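Local structure of histone-lysine N-methyltransferase, H3 lysine-9 specific SUVH6 (Arabidopsis thaliana, 6A5K) at residues I329-P334 with Q464-D469; V383-E388 with A444-V449. The protein catalyses transfer of methyl groups from S-adenosylmethionine to histone H3, laying down the H3K9 mark, and probably reads methylated non-CG DNA through its SRA domain. The protein carries 1 engineered substitution. All coordinates share one frame; numbering follows the deposited sequence.

Interaction 1: I329-P334 with Q464-D469; sequences IYECGP and QNVLYD. With ZN (zinc ion), chain B; ZN (zinc ion), chain C.
A short parallel beta ladder, Ile-329 beside Val-466 and Tyr-330 beside Leu-467, ties the zinc-binding pre-SET region to the SET domain. Three backbone hydrogen bonds carry it: Ile-329 N to Asn-465 O, Leu-467 N to Ile-329 O at 2.9 Å, and Glu-331 N to Leu-467 O at 2.8 Å. The carbonyl of Asn-465 is gripped twice, because Gln-464 NE2, with its chain bent at chi2 (61°), reaches Asn-465 O at 3.0 Å from the face opposite to Ile-329 N. NE2 also donates to Lys-326 O, and Gln-464 CG and CD lie against Ile-329 CD1, the two side chains crossing at about a right angle.

The ladder dresses its two faces differently. On one, Tyr-330 and Leu-467 run side by side in the same direction, Tyr-330 CE2 lying 3.6 Å from Leu-467 CD1. On the other, which carries Ile-329 and Val-466, Val-466 CG1 packs 3.7 Å from the CG of Glu-331, whose carboxylate is held by Thr-347 and Gln-348. Past the strands the chains stay close: Gly-333 CA lies 3.3 Å from Tyr-468 O, and Asp-469 OD1, hydrogen-bonded to His-477 NE2, sits over the centre of one face of the Tyr-468 ring.

Cys-332 SG bridges two zinc ions, each at 2.4 Å, within the nine-cysteine, three-zinc cluster characteristic of pre-SET regions. Strand 328-330 is one of the two edge strands of a four-stranded mixed sheet, and strand 461-467 separates it from strand 477-482, to which Gln-464 and Val-466 are hydrogen-bonded through the backbones of Met-479 and His-477.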
loop_
_atom_site.group_PDB
_atom_site.type_symbol
_atom_site.label_atom_id
_atom_site.label_comp_id
_atom_site.label_asym_id
_atom_site.label_seq_id
_atom_site.Cartn_x
_atom_site.Cartn_y
_atom_site.Cartn_z
ATOM N N ILE A 329 -14.371 7.396 -10.904
ATOM C CA ILE A 329 -15.002 7.737 -9.637
ATOM C C ILE A 329 -15.476 9.181 -9.669
ATOM O O ILE A 329 -14.761 10.059 -10.154
ATOM C CB ILE A 329 -14.040 7.524 -8.463
ATOM C CG1 ILE A 329 -13.810 6.030 -8.254
ATOM C CG2 ILE A 329 -14.571 8.170 -7.184
ATOM C CD1 ILE A 329 -12.770 5.746 -7.234
ATOM N N TYR A 330 -16.693 9.415 -9.187
ATOM C CA TYR A 330 -17.236 10.764 -9.087
ATOM C C TYR A 330 -17.264 11.212 -7.636
ATOM O O TYR A 330 -17.963 10.625 -6.810
ATOM C CB TYR A 330 -18.649 10.839 -9.683
ATOM C CG TYR A 330 -18.711 10.441 -11.137
ATOM C CD1 TYR A 330 -18.769 9.103 -11.507
ATOM C CD2 TYR A 330 -18.700 11.398 -12.139
ATOM C CE1 TYR A 330 -18.816 8.734 -12.835
ATOM C CE2 TYR A 330 -18.753 11.034 -13.472
ATOM C CZ TYR A 330 -18.809 9.701 -13.809
ATOM O OH TYR A 330 -18.860 9.326 -15.131
ATOM N N GLU A 331 -16.492 12.244 -7.321
ATOM C CA GLU A 331 -16.536 12.823 -5.985
ATOM C C GLU A 331 -17.503 13.992 -5.967
ATOM O O GLU A 331 -17.837 14.540 -7.014
ATOM C CB GLU A 331 -15.142 13.269 -5.537
ATOM C CG GLU A 331 -14.161 12.121 -5.367
ATOM C CD GLU A 331 -12.897 12.530 -4.632
ATOM O OE1 GLU A 331 -12.844 13.668 -4.114
ATOM O OE2 GLU A 331 -11.957 11.712 -4.576
ATOM N N CYS A 332 -17.968 14.364 -4.780
ATOM C CA CYS A 332 -18.808 15.542 -4.654
ATOM C C CYS A 332 -17.993 16.787 -4.983
ATOM O O CYS A 332 -16.773 16.820 -4.768
ATOM C CB CYS A 332 -19.414 15.621 -3.255
ATOM S SG CYS A 332 -20.730 14.424 -3.043
ATOM N N GLY A 333 -18.667 17.797 -5.522
ATOM C CA GLY A 333 -17.995 18.978 -6.026
ATOM C C GLY A 333 -18.206 20.217 -5.175
ATOM O O GLY A 333 -18.759 20.137 -4.078
ATOM N N PRO A 334 -17.756 21.372 -5.682
ATOM C CA PRO A 334 -17.798 22.665 -4.986
ATOM C C PRO A 334 -19.206 23.102 -4.580
ATOM O O PRO A 334 -19.354 23.767 -3.559
ATOM C CB PRO A 334 -17.216 23.639 -6.017
ATOM C CG PRO A 334 -16.410 22.792 -6.935
ATOM C CD PRO A 334 -17.122 21.480 -7.007
ATOM N N GLN A 464 -6.203 6.140 -11.178
ATOM C CA GLN A 464 -7.646 6.122 -11.031
ATOM C C GLN A 464 -8.205 7.451 -11.518
ATOM O O GLN A 464 -7.830 8.515 -11.012
ATOM C CB GLN A 464 -8.037 5.886 -9.573
ATOM C CG GLN A 464 -9.531 5.962 -9.294
ATOM C CD GLN A 464 -10.307 4.916 -10.077
ATOM O OE1 GLN A 464 -10.077 3.713 -9.923
ATOM N NE2 GLN A 464 -11.221 5.369 -10.937
ATOM N N ASN A 465 -9.096 7.389 -12.501
ATOM C CA ASN A 465 -9.749 8.592 -13.009
ATOM C C ASN A 465 -10.786 9.097 -12.014
ATOM O O ASN A 465 -11.619 8.323 -11.541
ATOM C CB ASN A 465 -10.408 8.321 -14.362
ATOM C CG ASN A 465 -9.396 8.142 -15.481
ATOM O OD1 ASN A 465 -8.233 8.510 -15.346
ATOM N ND2 ASN A 465 -9.842 7.583 -16.599
ATOM N N VAL A 466 -10.724 10.390 -11.696
ATOM C CA VAL A 466 -11.670 11.006 -10.764
ATOM C C VAL A 466 -12.227 12.309 -11.338
ATOM O O VAL A 466 -11.492 13.115 -11.904
ATOM C CB VAL A 466 -11.022 11.290 -9.378
ATOM C CG1 VAL A 466 -12.021 11.977 -8.431
ATOM C CG2 VAL A 466 -10.518 9.997 -8.741
ATOM N N LEU A 467 -13.535 12.497 -11.199
ATOM C CA LEU A 467 -14.175 13.759 -11.553
ATOM C C LEU A 467 -14.808 14.385 -10.316
ATOM O O LEU A 467 -15.413 13.672 -9.511
ATOM C CB LEU A 467 -15.233 13.537 -12.638
ATOM C CG LEU A 467 -14.689 13.107 -14.005
ATOM C CD1 LEU A 467 -15.808 12.579 -14.898
ATOM C CD2 LEU A 467 -13.967 14.277 -14.675
ATOM N N TYR A 468 -14.662 15.702 -10.151
ATOM C CA TYR A 468 -15.380 16.395 -9.076
ATOM C C TYR A 468 -15.662 17.877 -9.355
ATOM O O TYR A 468 -16.755 18.357 -9.054
ATOM C CB TYR A 468 -14.628 16.254 -7.744
ATOM C CG TYR A 468 -13.300 16.977 -7.654
ATOM C CD1 TYR A 468 -13.208 18.227 -7.052
ATOM C CD2 TYR A 468 -12.134 16.400 -8.142
ATOM C CE1 TYR A 468 -11.998 18.890 -6.957
ATOM C CE2 TYR A 468 -10.917 17.058 -8.045
ATOM C CZ TYR A 468 -10.859 18.304 -7.455
ATOM O OH TYR A 468 -9.656 18.968 -7.357
ATOM N N ASP A 469 -14.702 18.605 -9.918
ATOM C CA ASP A 469 -14.922 20.033 -10.173
ATOM C C ASP A 469 -15.468 20.292 -11.574
ATOM O O ASP A 469 -15.690 21.442 -11.955
ATOM C CB ASP A 469 -13.636 20.834 -9.962
ATOM C CG ASP A 469 -12.495 20.357 -10.836
ATOM O OD1 ASP A 469 -12.534 19.196 -11.300
ATOM O OD2 ASP A 469 -11.554 21.148 -11.057
HETATM ZN ZN ZN B . -22.483 15.522 -4.271
HETATM ZN ZN ZN C . -21.290 14.557 -0.708
#

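Interaction 2: V383-E388 with A444-V449; sequences VGELLE and ASKGNV
Val-383 is held at both ends of its backbone by Asn-448. Its N donates to Asn-448 OD1 at 3.0 Å, approaching from above the carbonyl plane (55° out of it), while Val-383 O takes a weak bond of 3.4 Å from Asn-448 N. With CG between its own backbone N and carbonyl carbon (chi1 74°), the asparagine turns its amide across the valine, Val-383 CB resting 3.5 Å from Asn-448 CG. ND2 of the same amide donates to Glu-381 O.

Next, Gly-384 meets Gly-447, their CA atoms 4.3 Å apart as the chains run roughly antiparallel, and Gly-384 CA makes a CA-H...O contact of 3.3 Å with Lys-446 O. The lack of a side chain on Gly-447 leaves room for Val-383 O close by. These are SET-domain elements: residues 447-449 lead into the Asn-His-Ser-Cys signature of the family, whose Cys-457 binds zinc, and strand 446-447 pairs in parallel with strand 271-272.

At Glu-385 the contact becomes ionic. Its extended chain brings OE2 to 3.2 Å from Lys-446 NZ in a salt bridge whose hydrogen bond is weak, for which the lysine bends at its last torsion (chi4 61°). A water donates to Glu-385 OE2 at 2.7 Å and accepts from Lys-446 N at 3.0 Å. Glu-385 also joins strand 436-442 through its backbone hydrogen bond to Asp-442.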
loop_
_atom_site.group_PDB
_atom_site.type_symbol
_atom_site.label_atom_id
_atom_site.label_comp_id
_atom_site.label_asym_id
_atom_site.label_seq_id
_atom_site.Cartn_x
_atom_site.Cartn_y
_atom_site.Cartn_z
ATOM N N VAL A 383 -0.089 15.934 -11.892
ATOM C CA VAL A 383 -0.380 17.314 -12.268
ATOM C C VAL A 383 0.589 17.810 -13.334
ATOM O O VAL A 383 1.792 17.549 -13.261
ATOM C CB VAL A 383 -0.332 18.248 -11.036
ATOM C CG1 VAL A 383 -0.450 19.712 -11.452
ATOM C CG2 VAL A 383 -1.436 17.884 -10.054
ATOM N N GLY A 384 0.051 18.522 -14.323
ATOM C CA GLY A 384 0.842 19.115 -15.385
ATOM C C GLY A 384 -0.067 19.940 -16.280
ATOM O O GLY A 384 -1.154 20.336 -15.861
ATOM N N GLU A 385 0.364 20.194 -17.511
ATOM C CA GLU A 385 -0.470 20.920 -18.468
ATOM C C GLU A 385 -1.315 19.938 -19.271
ATOM O O GLU A 385 -0.773 19.003 -19.859
ATOM C CB GLU A 385 0.375 21.764 -19.429
ATOM C CG GLU A 385 1.610 22.414 -18.833
ATOM C CD GLU A 385 2.411 23.191 -19.877
ATOM O OE1 GLU A 385 1.793 23.895 -20.708
ATOM O OE2 GLU A 385 3.657 23.090 -19.875
ATOM N N LEU A 386 -2.630 20.147 -19.291
ATOM C CA LEU A 386 -3.527 19.366 -20.146
ATOM C C LEU A 386 -3.336 19.752 -21.607
ATOM O O LEU A 386 -3.450 20.924 -21.958
ATOM C CB LEU A 386 -4.997 19.579 -19.761
ATOM C CG LEU A 386 -5.693 18.664 -18.752
ATOM C CD1 LEU A 386 -5.392 17.201 -19.048
ATOM C CD2 LEU A 386 -5.333 19.029 -17.316
ATOM N N LEU A 387 -3.073 18.767 -22.457
ATOM C CA LEU A 387 -2.858 19.013 -23.885
ATOM C C LEU A 387 -3.606 17.997 -24.737
ATOM O O LEU A 387 -3.740 16.845 -24.345
ATOM C CB LEU A 387 -1.365 18.942 -24.229
ATOM C CG LEU A 387 -0.369 19.920 -23.602
ATOM C CD1 LEU A 387 1.042 19.583 -24.057
ATOM C CD2 LEU A 387 -0.723 21.368 -23.952
ATOM N N GLU A 388 -4.083 18.419 -25.904
ATOM C CA GLU A 388 -4.464 17.462 -26.941
ATOM C C GLU A 388 -3.264 16.567 -27.218
ATOM O O GLU A 388 -2.126 17.046 -27.196
ATOM C CB GLU A 388 -4.891 18.169 -28.235
ATOM C CG GLU A 388 -6.003 19.182 -28.072
ATOM C CD GLU A 388 -6.319 19.906 -29.370
ATOM O OE1 GLU A 388 -7.499 19.907 -29.776
ATOM O OE2 GLU A 388 -5.387 20.470 -29.984
ATOM N N ALA A 444 6.490 17.930 -18.028
ATOM C CA ALA A 444 7.924 18.111 -18.268
ATOM C C ALA A 444 8.423 19.459 -17.778
ATOM O O ALA A 444 9.449 19.538 -17.102
ATOM C CB ALA A 444 8.248 17.952 -19.741
ATOM N N SER A 445 7.696 20.514 -18.128
ATOM C CA SER A 445 8.083 21.875 -17.764
ATOM C C SER A 445 7.446 22.288 -16.447
ATOM O O SER A 445 8.102 22.871 -15.576
ATOM C CB SER A 445 7.680 22.864 -18.859
ATOM O OG SER A 445 8.441 22.670 -20.037
ATOM N N LYS A 446 6.156 21.990 -16.323
ATOM C CA LYS A 446 5.376 22.332 -15.142
ATOM C C LYS A 446 4.647 21.092 -14.639
ATOM O O LYS A 446 3.871 20.493 -15.377
ATOM C CB LYS A 446 4.374 23.444 -15.467
ATOM C CG LYS A 446 4.997 24.654 -16.145
ATOM C CD LYS A 446 3.967 25.734 -16.427
ATOM C CE LYS A 446 4.437 26.681 -17.518
ATOM N NZ LYS A 446 4.663 25.971 -18.811
ATOM N N GLY A 447 4.898 20.705 -13.392
ATOM C CA GLY A 447 4.243 19.538 -12.828
ATOM C C GLY A 447 4.467 19.410 -11.338
ATOM O O GLY A 447 5.183 20.223 -10.739
ATOM N N ASN A 448 3.842 18.401 -10.732
ATOM C CA ASN A 448 4.045 18.126 -9.314
ATOM C C ASN A 448 4.871 16.856 -9.114
ATOM O O ASN A 448 5.486 16.353 -10.055
ATOM C CB ASN A 448 2.704 18.012 -8.579
ATOM C CG ASN A 448 1.965 16.720 -8.883
ATOM O OD1 ASN A 448 2.190 16.076 -9.911
ATOM N ND2 ASN A 448 1.068 16.335 -7.981
ATOM N N VAL A 449 4.871 16.342 -7.891
ATOM C CA VAL A 449 5.702 15.195 -7.524
ATOM C C VAL A 449 5.370 13.947 -8.362
ATOM O O VAL A 449 6.213 13.058 -8.548
ATOM C CB VAL A 449 5.556 14.876 -6.017
ATOM C CG1 VAL A 449 4.133 14.394 -5.693
ATOM C CG2 VAL A 449 6.600 13.846 -5.566
HETATM O O HOH W 1 4.608 20.873 -18.610
#

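Overall arrangement
Interaction 2 lies inside the chain loop that interaction 1 closes, a plain case of nested contacts. The two do not touch; their centres are 19 Å apart and their nearest atoms about 9 Å. The four-stranded sheet connects them, since strand 328-330 of interaction 1 forms one edge and strand 378-381, which runs on toward Val-383, forms the other. Their surroundings differ. Interaction 1 contributes a bridging cysteine to the pre-SET zinc cluster, whereas interaction 2 lies in the neighbourhood of the cofactor, the side chain of Asn-448 being about 10 Å from the bound S-adenosylmethionine and thus not in direct contact with it.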